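Local coordinates for protein HTH-type transcriptional regulator ascG (Escherichia coli, PDB 3BRQ) that represses the cryptic asc operon as a sequence-specific DNA-binding transcription factor of the LacI family, at residues 37-42 and 82-87; 130-135 and 166-171; 193-198 and 217-222; 211-216 and 238-243. All blocks are in the same frame, centred on the assembly; numbering follows the deposited sequence.

Interaction 1: residues 37-42 and 82-87. With SO4 (sulfate ion), chain F.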
loop_
_atom_site.group_PDB
_atom_site.type_symbol
_atom_site.label_atom_id
_atom_site.label_comp_id
_atom_site.label_asym_id
_atom_site.label_seq_id
_atom_site.Cartn_x
_atom_site.Cartn_y
_atom_site.Cartn_z
ATOM N N SER B 37 -3.620 -2.997 -3.051
ATOM C CA SER B 37 -2.843 -2.979 -4.298
ATOM C C SER B 37 -2.580 -4.431 -4.749
ATOM O O SER B 37 -2.623 -4.720 -5.953
ATOM C CB SER B 37 -1.564 -2.191 -4.138
ATOM O OG SER B 37 -0.736 -2.904 -3.276
ATOM N N GLU B 38 -2.388 -5.329 -3.777
ATOM C CA GLU B 38 -2.297 -6.764 -4.042
ATOM C C GLU B 38 -3.567 -7.308 -4.679
ATOM O O GLU B 38 -3.493 -7.999 -5.700
ATOM C CB GLU B 38 -2.006 -7.550 -2.774
ATOM C CG GLU B 38 -1.028 -8.711 -2.998
ATOM C CD GLU B 38 -1.128 -9.792 -1.912
ATOM O OE1 GLU B 38 -1.458 -9.450 -0.740
ATOM O OE2 GLU B 38 -0.890 -10.990 -2.225
ATOM N N LEU B 39 -4.734 -6.972 -4.115
ATOM C CA LEU B 39 -5.964 -7.490 -4.672
ATOM C C LEU B 39 -6.175 -6.944 -6.082
ATOM O O LEU B 39 -6.603 -7.668 -6.967
ATOM C CB LEU B 39 -7.189 -7.244 -3.737
ATOM C CG LEU B 39 -8.115 -6.032 -3.750
ATOM C CD1 LEU B 39 -9.128 -6.072 -4.872
ATOM C CD2 LEU B 39 -8.923 -6.000 -2.419
ATOM N N LEU B 40 -5.834 -5.673 -6.298
ATOM C CA LEU B 40 -6.071 -5.039 -7.595
ATOM C C LEU B 40 -5.136 -5.640 -8.636
ATOM O O LEU B 40 -5.506 -5.857 -9.784
ATOM C CB LEU B 40 -5.868 -3.523 -7.510
ATOM C CG LEU B 40 -6.222 -2.653 -8.724
ATOM C CD1 LEU B 40 -7.683 -2.841 -9.183
ATOM C CD2 LEU B 40 -5.969 -1.194 -8.447
ATOM N N PHE B 41 -3.922 -5.911 -8.202
ATOM C CA PHE B 41 -2.905 -6.478 -9.082
ATOM C C PHE B 41 -3.356 -7.828 -9.603
ATOM O O PHE B 41 -3.268 -8.097 -10.801
ATOM C CB PHE B 41 -1.570 -6.631 -8.359
ATOM C CG PHE B 41 -0.518 -7.314 -9.209
ATOM C CD1 PHE B 41 -0.086 -6.724 -10.391
ATOM C CD2 PHE B 41 -0.028 -8.570 -8.857
ATOM C CE1 PHE B 41 0.872 -7.353 -11.226
ATOM C CE2 PHE B 41 0.914 -9.226 -9.679
ATOM C CZ PHE B 41 1.378 -8.593 -10.877
ATOM N N HIS B 42 -3.863 -8.677 -8.707
ATOM C CA HIS B 42 -4.277 -10.008 -9.125
ATOM C C HIS B 42 -5.600 -10.012 -9.869
ATOM O O HIS B 42 -5.776 -10.797 -10.786
ATOM C CB HIS B 42 -4.294 -10.992 -7.956
ATOM C CG HIS B 42 -2.938 -11.255 -7.390
ATOM N ND1 HIS B 42 -1.999 -12.019 -8.046
ATOM C CD2 HIS B 42 -2.354 -10.839 -6.242
ATOM C CE1 HIS B 42 -0.890 -12.064 -7.324
ATOM N NE2 HIS B 42 -1.083 -11.354 -6.225
HETATM N N MSE B 82 -17.469 -7.131 -8.908
HETATM C CA MSE B 82 -16.949 -7.585 -7.600
HETATM C C MSE B 82 -17.091 -6.411 -6.654
HETATM O O MSE B 82 -16.478 -5.377 -6.883
HETATM C CB MSE B 82 -15.469 -7.977 -7.660
HETATM C CG MSE B 82 -14.927 -8.463 -6.245
HETATM SE SE MSE B 82 -13.034 -8.205 -6.004
HETATM C CE MSE B 82 -13.098 -6.235 -5.724
ATOM N N ILE B 83 -17.889 -6.561 -5.583
ATOM C CA ILE B 83 -17.972 -5.473 -4.588
ATOM C C ILE B 83 -17.096 -5.825 -3.365
ATOM O O ILE B 83 -17.198 -6.907 -2.828
ATOM C CB ILE B 83 -19.445 -5.105 -4.240
ATOM C CG1 ILE B 83 -19.562 -4.185 -3.016
ATOM C CG2 ILE B 83 -20.274 -6.323 -3.929
ATOM C CD1 ILE B 83 -19.183 -2.717 -3.334
ATOM N N TYR B 84 -16.170 -4.938 -2.990
ATOM C CA TYR B 84 -15.514 -5.065 -1.688
ATOM C C TYR B 84 -15.957 -3.913 -0.725
ATOM O O TYR B 84 -15.373 -2.850 -0.725
ATOM C CB TYR B 84 -14.008 -5.182 -1.907
ATOM C CG TYR B 84 -13.132 -5.175 -0.670
ATOM C CD1 TYR B 84 -13.660 -5.370 0.616
ATOM C CD2 TYR B 84 -11.753 -4.948 -0.805
ATOM C CE1 TYR B 84 -12.847 -5.312 1.744
ATOM C CE2 TYR B 84 -10.928 -4.934 0.301
ATOM C CZ TYR B 84 -11.489 -5.140 1.567
ATOM O OH TYR B 84 -10.641 -5.102 2.641
ATOM N N PRO B 85 -17.050 -4.119 0.051
ATOM C CA PRO B 85 -17.645 -3.041 0.791
ATOM C C PRO B 85 -17.213 -3.005 2.267
ATOM O O PRO B 85 -17.099 -4.071 2.937
ATOM C CB PRO B 85 -19.148 -3.387 0.698
ATOM C CG PRO B 85 -19.179 -4.827 0.731
ATOM C CD PRO B 85 -17.847 -5.337 0.193
ATOM N N ARG B 86 -16.995 -1.792 2.796
ATOM C CA ARG B 86 -16.825 -1.646 4.226
ATOM C C ARG B 86 -18.212 -1.465 4.818
ATOM O O ARG B 86 -18.524 -2.119 5.824
ATOM C CB ARG B 86 -15.956 -0.422 4.620
ATOM C CG ARG B 86 -15.886 -0.251 6.156
ATOM C CD ARG B 86 -14.757 0.575 6.664
ATOM N NE ARG B 86 -13.433 -0.066 6.508
ATOM C CZ ARG B 86 -12.327 0.561 6.850
ATOM N NH1 ARG B 86 -12.471 1.776 7.377
ATOM N NH2 ARG B 86 -11.105 -0.001 6.699
ATOM N N PHE B 87 -19.047 -0.603 4.217
ATOM C CA PHE B 87 -20.263 -0.113 4.909
ATOM C C PHE B 87 -21.582 -0.872 4.668
ATOM O O PHE B 87 -22.427 -0.941 5.584
ATOM C CB PHE B 87 -20.447 1.405 4.695
ATOM C CG PHE B 87 -19.285 2.223 5.199
ATOM C CD1 PHE B 87 -19.199 2.577 6.569
ATOM C CD2 PHE B 87 -18.243 2.566 4.346
ATOM C CE1 PHE B 87 -18.122 3.301 7.048
ATOM C CE2 PHE B 87 -17.135 3.295 4.818
ATOM C CZ PHE B 87 -17.050 3.661 6.137
HETATM S S SO4 F . -12.348 -3.634 5.889
HETATM O O1 SO4 F . -12.901 -4.747 6.590
HETATM O O2 SO4 F . -13.449 -2.884 5.228
HETATM O O3 SO4 F . -11.479 -2.864 6.740
HETATM O O4 SO4 F . -11.402 -4.190 4.929
#
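Leu39 on helix 36-49 meets Tyr84 at the end of strand 80-84, in the N-terminal lobe of the periplasmic-binding-protein fold, where helices pack on a parallel beta sheet. Leu39 CD2 approaches the phenol ring obliquely, 3.4 Å from Tyr84 CD2, while Leu39 CD1 looks toward the CE methyl of selenomethionine Met82. Ile259 of helix 255-270 and Leu107 also pack on Leu39, so this part of the contact is wholly apolar.

Beyond the strand the chemistry turns polar, as Arg86 lies alongside a sulfate that probably came from the crystallisation liquor. Its CB lies 3.6 Å from sulfate O2, and CG and CD run past the same oxygen. NE then binds O2 almost straight (174° at the hydrogen), with O2 in the guanidinium plane, and NH2 reaches O3 at 2.9 Å on a more bent path. The turn at chi3 (-70°) swings the guanidinium edge toward the anion, and NH1 makes a long, weak ion pair with Asp150. With a methionine in its place, sulfate O2 and O3 would probably lose both N-H donors and the nearby positive charge. Gly33 N, Ser151 OG and Thr153 OG1 also hydrogen-bond the anion, consistent with a site in the cleft between the lobes. Tyr84 OH takes a hydrogen bond from Ile34 N and gives its own to sulfate O4, only 2.6 Å away.

Interaction 2: residues 130-135 and 166-171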
loop_
_atom_site.group_PDB
_atom_site.type_symbol
_atom_site.label_atom_id
_atom_site.label_comp_id
_atom_site.label_asym_id
_atom_site.label_seq_id
_atom_site.Cartn_x
_atom_site.Cartn_y
_atom_site.Cartn_z
ATOM N N ALA B 130 -4.670 -17.045 16.500
ATOM C CA ALA B 130 -3.419 -16.373 16.930
ATOM C C ALA B 130 -3.392 -16.163 18.459
ATOM O O ALA B 130 -2.436 -16.517 19.138
ATOM C CB ALA B 130 -3.237 -15.039 16.145
ATOM N N VAL B 131 -4.496 -15.685 19.017
ATOM C CA VAL B 131 -4.621 -15.529 20.452
ATOM C C VAL B 131 -4.514 -16.890 21.193
ATOM O O VAL B 131 -3.819 -16.977 22.225
ATOM C CB VAL B 131 -5.919 -14.747 20.848
ATOM C CG1 VAL B 131 -6.105 -14.644 22.406
ATOM C CG2 VAL B 131 -5.937 -13.350 20.188
ATOM N N ALA B 132 -5.169 -17.924 20.679
ATOM C CA ALA B 132 -5.155 -19.267 21.311
ATOM C C ALA B 132 -3.737 -19.820 21.343
ATOM O O ALA B 132 -3.346 -20.490 22.299
ATOM C CB ALA B 132 -6.092 -20.238 20.593
ATOM N N GLU B 133 -2.969 -19.492 20.321
ATOM C CA GLU B 133 -1.573 -19.873 20.245
ATOM C C GLU B 133 -0.750 -19.195 21.328
ATOM O O GLU B 133 0.138 -19.828 21.935
ATOM C CB GLU B 133 -1.016 -19.536 18.876
ATOM C CG GLU B 133 0.441 -20.007 18.686
ATOM C CD GLU B 133 0.844 -20.215 17.247
ATOM O OE1 GLU B 133 2.083 -20.274 16.992
ATOM O OE2 GLU B 133 -0.051 -20.343 16.370
ATOM N N LEU B 134 -1.042 -17.911 21.589
ATOM C CA LEU B 134 -0.399 -17.228 22.681
ATOM C C LEU B 134 -0.781 -17.870 23.983
ATOM O O LEU B 134 0.109 -18.137 24.792
ATOM C CB LEU B 134 -0.735 -15.708 22.710
ATOM C CG LEU B 134 -0.256 -14.879 21.537
ATOM C CD1 LEU B 134 -0.841 -13.426 21.557
ATOM C CD2 LEU B 134 1.251 -14.821 21.435
ATOM N N ILE B 135 -2.076 -18.101 24.220
ATOM C CA ILE B 135 -2.527 -18.721 25.479
ATOM C C ILE B 135 -1.879 -20.096 25.728
ATOM O O ILE B 135 -1.422 -20.402 26.845
ATOM C CB ILE B 135 -4.055 -18.867 25.573
ATOM C CG1 ILE B 135 -4.743 -17.491 25.469
ATOM C CG2 ILE B 135 -4.456 -19.626 26.899
ATOM C CD1 ILE B 135 -6.268 -17.531 25.297
ATOM N N ALA B 166 -12.327 -16.022 26.463
ATOM C CA ALA B 166 -13.472 -16.573 27.236
ATOM C C ALA B 166 -13.436 -18.132 27.189
ATOM O O ALA B 166 -13.658 -18.816 28.230
ATOM C CB ALA B 166 -14.786 -16.051 26.687
ATOM N N GLN B 167 -13.150 -18.674 26.001
ATOM C CA GLN B 167 -13.007 -20.130 25.818
ATOM C C GLN B 167 -11.856 -20.766 26.603
ATOM O O GLN B 167 -11.902 -21.953 26.885
ATOM C CB GLN B 167 -12.896 -20.501 24.339
ATOM C CG GLN B 167 -14.217 -20.447 23.575
ATOM C CD GLN B 167 -14.167 -21.247 22.273
ATOM O OE1 GLN B 167 -13.647 -22.376 22.232
ATOM N NE2 GLN B 167 -14.722 -20.670 21.197
ATOM N N HIS B 168 -10.847 -19.988 26.981
ATOM C CA HIS B 168 -9.753 -20.500 27.808
ATOM C C HIS B 168 -9.867 -20.090 29.266
ATOM O O HIS B 168 -8.910 -20.204 30.011
ATOM C CB HIS B 168 -8.402 -20.056 27.265
ATOM C CG HIS B 168 -8.064 -20.620 25.922
ATOM N ND1 HIS B 168 -8.637 -20.161 24.752
ATOM C CD2 HIS B 168 -7.187 -21.590 25.556
ATOM C CE1 HIS B 168 -8.136 -20.829 23.728
ATOM N NE2 HIS B 168 -7.259 -21.704 24.189
ATOM N N GLY B 169 -11.039 -19.620 29.674
ATOM C CA GLY B 169 -11.315 -19.307 31.076
ATOM C C GLY B 169 -10.520 -18.106 31.565
ATOM O O GLY B 169 -10.148 -18.037 32.748
ATOM N N ILE B 170 -10.231 -17.180 30.648
ATOM C CA ILE B 170 -9.576 -15.899 30.992
ATOM C C ILE B 170 -10.558 -14.747 30.976
ATOM O O ILE B 170 -11.226 -14.500 29.977
ATOM C CB ILE B 170 -8.424 -15.522 30.016
ATOM C CG1 ILE B 170 -7.348 -16.597 30.053
ATOM C CG2 ILE B 170 -7.845 -14.183 30.418
ATOM C CD1 ILE B 170 -6.254 -16.454 29.011
ATOM N N ALA B 171 -10.620 -14.024 32.087
ATOM C CA ALA B 171 -11.541 -12.890 32.229
ATOM C C ALA B 171 -11.226 -11.766 31.230
ATOM O O ALA B 171 -10.060 -11.427 31.004
ATOM C CB ALA B 171 -11.468 -12.336 33.637
#
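Ile135 holds CG1 anti to its carbonyl carbon (chi1 -59°) and runs on extended through chi2 (170°), which carries CD1 over one face of the His168 ring. His168, with CG also opposite its carbonyl carbon (chi1 -65°), turns its ring to meet it. The result is a CH-pi contact: Ile135 CD1 stands 3.8 Å from the ring centroid of His168, displaced toward the rim, with the nearest ring atoms CG and ND1. The other branch of Ile135 helps too, its CG2 lying 3.6 Å from His168 CD2. On the far part of the ring, Ala132 CB comes obliquely to within 3.8 Å of His168 CE1.

ND1 is hydrogen-bonded to Ala164 O in the preceding helical turn, which fixes the ring's rotation beneath the isoleucine. With an alanine here, Ile135 CD1 would probably be left without the flat surface it rests on, and Ala164 O without its imidazole partner. Ile170 closes the patch by meeting Ile135 tip to tip, CD1 to CD1 at 3.9 Å.

Between His168 and Ile170, Gly169 takes positive phi as the C-prime residue of a Schellman motif, with Ile170 N bonded to Leu165 O. This helix end, packed against neighbouring helix 123-136, belongs to the alpha/beta architecture of the C-terminal lobe.

Interaction 3: residues 193-198 and 217-222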
loop_
_atom_site.group_PDB
_atom_site.type_symbol
_atom_site.label_atom_id
_atom_site.label_comp_id
_atom_site.label_asym_id
_atom_site.label_seq_id
_atom_site.Cartn_x
_atom_site.Cartn_y
_atom_site.Cartn_z
HETATM N N MSE B 193 -0.447 4.223 25.862
HETATM C CA MSE B 193 -1.651 4.305 26.680
HETATM C C MSE B 193 -1.749 3.068 27.583
HETATM O O MSE B 193 -1.926 3.227 28.753
HETATM C CB MSE B 193 -2.910 4.523 25.833
HETATM C CG MSE B 193 -4.219 4.572 26.717
HETATM SE SE MSE B 193 -5.746 4.953 25.636
HETATM C CE MSE B 193 -5.723 3.389 24.514
ATOM N N LEU B 194 -1.587 1.865 27.059
ATOM C CA LEU B 194 -1.579 0.605 27.835
ATOM C C LEU B 194 -0.534 0.558 28.952
ATOM O O LEU B 194 -0.820 0.098 30.045
ATOM C CB LEU B 194 -1.352 -0.601 26.868
ATOM C CG LEU B 194 -2.362 -0.819 25.728
ATOM C CD1 LEU B 194 -1.839 -1.791 24.642
ATOM C CD2 LEU B 194 -3.677 -1.355 26.379
ATOM N N LEU B 195 0.686 1.026 28.676
ATOM C CA LEU B 195 1.734 1.124 29.698
ATOM C C LEU B 195 1.387 2.101 30.772
ATOM O O LEU B 195 1.699 1.835 31.930
ATOM C CB LEU B 195 3.100 1.594 29.078
ATOM C CG LEU B 195 3.617 0.665 27.945
ATOM C CD1 LEU B 195 4.985 1.195 27.334
ATOM C CD2 LEU B 195 3.865 -0.677 28.553
ATOM N N GLU B 196 0.824 3.271 30.428
ATOM C CA GLU B 196 0.352 4.204 31.476
ATOM C C GLU B 196 -0.821 3.594 32.301
ATOM O O GLU B 196 -0.911 3.839 33.508
ATOM C CB GLU B 196 -0.085 5.556 30.879
ATOM C CG GLU B 196 1.056 6.337 30.245
ATOM C CD GLU B 196 0.616 7.539 29.451
ATOM O OE1 GLU B 196 -0.603 7.732 29.272
ATOM O OE2 GLU B 196 1.506 8.281 28.963
ATOM N N ARG B 197 -1.704 2.821 31.660
ATOM C CA ARG B 197 -2.858 2.152 32.386
ATOM C C ARG B 197 -2.398 1.216 33.511
ATOM O O ARG B 197 -3.140 0.990 34.474
ATOM C CB ARG B 197 -3.807 1.407 31.446
ATOM C CG ARG B 197 -4.745 2.286 30.644
ATOM C CD ARG B 197 -5.584 1.382 29.761
ATOM N NE ARG B 197 -6.456 2.160 28.866
ATOM C CZ ARG B 197 -7.004 1.661 27.764
ATOM N NH1 ARG B 197 -6.738 0.430 27.399
ATOM N NH2 ARG B 197 -7.839 2.387 27.049
ATOM N N GLY B 198 -1.188 0.686 33.388
ATOM C CA GLY B 198 -0.548 -0.144 34.431
ATOM C C GLY B 198 -0.926 -1.621 34.483
ATOM O O GLY B 198 -0.374 -2.380 35.268
ATOM N N LYS B 217 7.892 -0.054 18.501
ATOM C CA LYS B 217 8.788 1.126 18.619
ATOM C C LYS B 217 8.604 1.740 20.010
ATOM O O LYS B 217 9.542 2.000 20.751
ATOM C CB LYS B 217 8.531 2.155 17.485
ATOM C CG LYS B 217 9.331 3.450 17.585
ATOM C CD LYS B 217 10.778 3.243 17.147
ATOM C CE LYS B 217 11.583 4.531 17.185
ATOM N NZ LYS B 217 13.027 4.225 16.820
ATOM N N ALA B 218 7.361 1.896 20.395
ATOM C CA ALA B 218 7.068 2.556 21.667
ATOM C C ALA B 218 7.562 1.661 22.819
ATOM O O ALA B 218 8.046 2.162 23.849
ATOM C CB ALA B 218 5.593 2.879 21.752
ATOM N N LEU B 219 7.509 0.349 22.612
ATOM C CA LEU B 219 7.947 -0.587 23.618
ATOM C C LEU B 219 9.483 -0.517 23.774
ATOM O O LEU B 219 10.002 -0.445 24.892
ATOM C CB LEU B 219 7.472 -2.026 23.280
ATOM C CG LEU B 219 5.995 -2.402 23.480
ATOM C CD1 LEU B 219 5.693 -3.740 22.820
ATOM C CD2 LEU B 219 5.675 -2.460 24.979
ATOM N N HIS B 220 10.193 -0.545 22.646
ATOM C CA HIS B 220 11.640 -0.379 22.619
ATOM C C HIS B 220 12.065 0.932 23.261
ATOM O O HIS B 220 13.053 0.967 24.007
ATOM C CB HIS B 220 12.108 -0.378 21.179
ATOM C CG HIS B 220 13.589 -0.432 21.020
ATOM N ND1 HIS B 220 14.340 0.665 20.657
ATOM C CD2 HIS B 220 14.453 -1.467 21.122
ATOM C CE1 HIS B 220 15.609 0.312 20.561
ATOM N NE2 HIS B 220 15.707 -0.976 20.840
ATOM N N GLU B 221 11.335 2.008 22.972
ATOM C CA GLU B 221 11.600 3.317 23.571
ATOM C C GLU B 221 11.354 3.325 25.081
ATOM O O GLU B 221 12.005 4.050 25.815
ATOM C CB GLU B 221 10.739 4.393 22.930
ATOM C CG GLU B 221 11.213 4.892 21.570
ATOM C CD GLU B 221 10.286 5.962 20.996
ATOM O OE1 GLU B 221 9.128 6.102 21.495
ATOM O OE2 GLU B 221 10.703 6.663 20.058
ATOM N N ARG B 222 10.414 2.517 25.559
ATOM C CA ARG B 222 10.163 2.509 26.980
ATOM C C ARG B 222 11.041 1.468 27.681
ATOM O O ARG B 222 10.835 1.200 28.860
ATOM C CB ARG B 222 8.662 2.322 27.306
ATOM C CG ARG B 222 7.765 3.470 26.827
ATOM C CD ARG B 222 8.321 4.846 27.208
ATOM N NE ARG B 222 8.166 5.151 28.632
ATOM C CZ ARG B 222 7.437 6.158 29.118
ATOM N NH1 ARG B 222 6.788 6.978 28.288
ATOM N NH2 ARG B 222 7.352 6.353 30.439
#
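Leu195 and Arg222 touch where two neighbouring helices of the C-terminal lobe, 184-197 and 209-221, come to their ends. They are successive helices joined through strand 203-206, part of the lobe's alternating alpha/beta layout. CD1 of Leu195 rests against the aliphatic stem of the arginine, 3.6 Å from Arg222 CG and 3.8 Å from Arg222 CB, the two side chains running antiparallel alongside one another. Deeper in the groove the leucines are only loosely matched, Leu195 CD2 and Leu219 CD2 being 4.4 Å apart. Val191 and Val226 also lie against Leu219, while Phe201 packs on Leu195.

Beyond CG, Arg222 is folded rather than extended: bends at chi2 (-48°) and chi3 (-74°) turn the guanidinium back across the groove toward helix 184-197. There NH1 forms a salt bridge with Glu192. The carboxylate of Glu196 lies farther off, its OE2 5.5 Å from Arg222 NH1 and not in contact, yet close to the like-charged Glu192.

One arginine thus does two jobs, its methylenes extending the apolar patch around Leu195 and its charged head bonding to the acidic surface of the other helix, where the positive charge probably eases the repulsion between Glu192 and Glu196.

Interaction 4: residues 211-216 and 238-243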
loop_
_atom_site.group_PDB
_atom_site.type_symbol
_atom_site.label_atom_id
_atom_site.label_comp_id
_atom_site.label_asym_id
_atom_site.label_seq_id
_atom_site.Cartn_x
_atom_site.Cartn_y
_atom_site.Cartn_z
HETATM N N MSE B 211 0.295 -0.983 13.006
HETATM C CA MSE B 211 0.200 -0.743 14.403
HETATM C C MSE B 211 1.162 -1.592 15.226
HETATM O O MSE B 211 1.682 -1.088 16.223
HETATM C CB MSE B 211 -1.264 -0.954 14.868
HETATM C CG MSE B 211 -2.243 0.139 14.268
HETATM SE SE MSE B 211 -3.968 -0.119 15.208
HETATM C CE MSE B 211 -3.497 0.346 16.933
ATOM N N ALA B 212 1.419 -2.852 14.846
ATOM C CA ALA B 212 2.322 -3.718 15.611
ATOM C C ALA B 212 3.722 -3.068 15.524
ATOM O O ALA B 212 4.465 -3.092 16.480
ATOM C CB ALA B 212 2.359 -5.123 15.039
ATOM N N ILE B 213 4.059 -2.503 14.385
ATOM C CA ILE B 213 5.408 -1.875 14.267
ATOM C C ILE B 213 5.472 -0.587 15.112
ATOM O O ILE B 213 6.450 -0.358 15.844
ATOM C CB ILE B 213 5.794 -1.607 12.807
ATOM C CG1 ILE B 213 6.041 -2.924 12.057
ATOM C CG2 ILE B 213 7.098 -0.716 12.714
ATOM C CD1 ILE B 213 5.911 -2.827 10.491
ATOM N N GLY B 214 4.400 0.204 15.090
ATOM C CA GLY B 214 4.388 1.372 15.941
ATOM C C GLY B 214 4.567 0.938 17.365
ATOM O O GLY B 214 5.266 1.600 18.162
ATOM N N ALA B 215 3.876 -0.149 17.722
ATOM C CA ALA B 215 3.859 -0.614 19.091
ATOM C C ALA B 215 5.234 -1.188 19.536
ATOM O O ALA B 215 5.750 -0.818 20.565
ATOM C CB ALA B 215 2.657 -1.666 19.296
HETATM N N MSE B 216 5.874 -2.012 18.705
HETATM C CA MSE B 216 7.253 -2.389 18.967
HETATM C C MSE B 216 8.183 -1.163 19.161
HETATM O O MSE B 216 9.153 -1.224 19.934
HETATM C CB MSE B 216 7.811 -3.283 17.864
HETATM C CG MSE B 216 7.264 -4.663 17.909
HETATM SE SE MSE B 216 8.011 -5.945 16.734
HETATM C CE MSE B 216 8.064 -4.954 15.068
ATOM N N ILE B 238 2.905 -8.002 5.974
ATOM C CA ILE B 238 3.502 -7.070 4.953
ATOM C C ILE B 238 4.928 -7.428 4.541
ATOM O O ILE B 238 5.634 -8.152 5.236
ATOM C CB ILE B 238 3.414 -5.605 5.370
ATOM C CG1 ILE B 238 4.206 -5.364 6.655
ATOM C CG2 ILE B 238 1.915 -5.167 5.509
ATOM C CD1 ILE B 238 4.045 -3.975 7.177
ATOM N N ALA B 239 5.384 -6.885 3.413
ATOM C CA ALA B 239 6.686 -7.305 2.896
ATOM C C ALA B 239 7.794 -6.990 3.886
ATOM O O ALA B 239 8.721 -7.761 4.032
ATOM C CB ALA B 239 6.957 -6.682 1.478
ATOM N N ILE B 240 7.683 -5.892 4.622
ATOM C CA ILE B 240 8.724 -5.580 5.622
ATOM C C ILE B 240 8.712 -6.399 6.914
ATOM O O ILE B 240 9.612 -6.277 7.711
ATOM C CB ILE B 240 8.747 -4.074 6.033
ATOM C CG1 ILE B 240 7.454 -3.691 6.716
ATOM C CG2 ILE B 240 8.982 -3.205 4.859
ATOM C CD1 ILE B 240 7.584 -2.439 7.458
ATOM N N ALA B 241 7.686 -7.198 7.157
ATOM C CA ALA B 241 7.602 -7.907 8.446
ATOM C C ALA B 241 8.859 -8.750 8.780
ATOM O O ALA B 241 9.339 -8.740 9.929
ATOM C CB ALA B 241 6.306 -8.764 8.490
ATOM N N PRO B 242 9.438 -9.478 7.771
ATOM C CA PRO B 242 10.582 -10.258 8.205
ATOM C C PRO B 242 11.796 -9.358 8.486
ATOM O O PRO B 242 12.808 -9.842 8.950
ATOM C CB PRO B 242 10.830 -11.201 7.008
ATOM C CG PRO B 242 9.603 -11.141 6.179
ATOM C CD PRO B 242 9.174 -9.707 6.338
ATOM N N TYR B 243 11.659 -8.048 8.290
ATOM C CA TYR B 243 12.835 -7.157 8.324
ATOM C C TYR B 243 12.775 -6.124 9.431
ATOM O O TYR B 243 13.692 -5.307 9.569
ATOM C CB TYR B 243 13.051 -6.484 6.952
ATOM C CG TYR B 243 13.184 -7.522 5.876
ATOM C CD1 TYR B 243 12.096 -7.857 5.063
ATOM C CD2 TYR B 243 14.389 -8.229 5.707
ATOM C CE1 TYR B 243 12.213 -8.830 4.084
ATOM C CE2 TYR B 243 14.502 -9.208 4.749
ATOM C CZ TYR B 243 13.424 -9.500 3.948
ATOM O OH TYR B 243 13.527 -10.504 3.033
#
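Ile213, on helix 209-221, meets Ile238 and Ile240 of the loop after strand 231-235, and every direct contact between the two segments is apolar. A single methyl does the work. Ile213 CD1 presses on Ile240 CD1 at 3.5 Å, tighter than usual for two methyl carbons, and also meets Ile238 CD1 tip to tip at 4.0 Å. Both loop isoleucines set CG1 between the backbone N and the carbonyl carbon (chi1 62° and 64°), an uncommon choice that aims both CD1 groups at the helix. The apolar packing continues across the subunit boundary: Ile240 touches Ile240 of the second subunit, and Ile213 packs on Tyr243 of that subunit.

Hydrogen bonds shape the loop rather than cross this contact. A type I beta turn runs from Ile238 to Ala241, closed by Ala241 N to Ile238 O at 3.0 Å, so the two isoleucines sit two residues apart on one bend. Asp209, at the start of the same helix, accepts from Ile238 N and ties the loop to it.

The methyl contacts themselves have no directionality and rest on shape, while the Asp209 bond and the turn probably set the loop's position; the same greasy patch passes directly into the dimer interface.

Overall arrangement
Interaction 1 belongs to the N-terminal lobe, while 2, 3 and 4 all lie in the C-terminal one. Interactions 1 and 4 are buried, and 2 and 3 are partly buried at helix ends. Helix 209-221 serves both interaction 3, near its end, and interaction 4, about two turns earlier; their centres are about 17 Å apart. Segments of 1, 3 and 4 touch the second subunit, whereas those of 2 do not. Chemistry follows place: bare methyl packing at the dimer interface in 4, a histidine face in 2, an arginine stem backed by a salt bridge in 3, and in 1 an apolar core that gives way to an anion site.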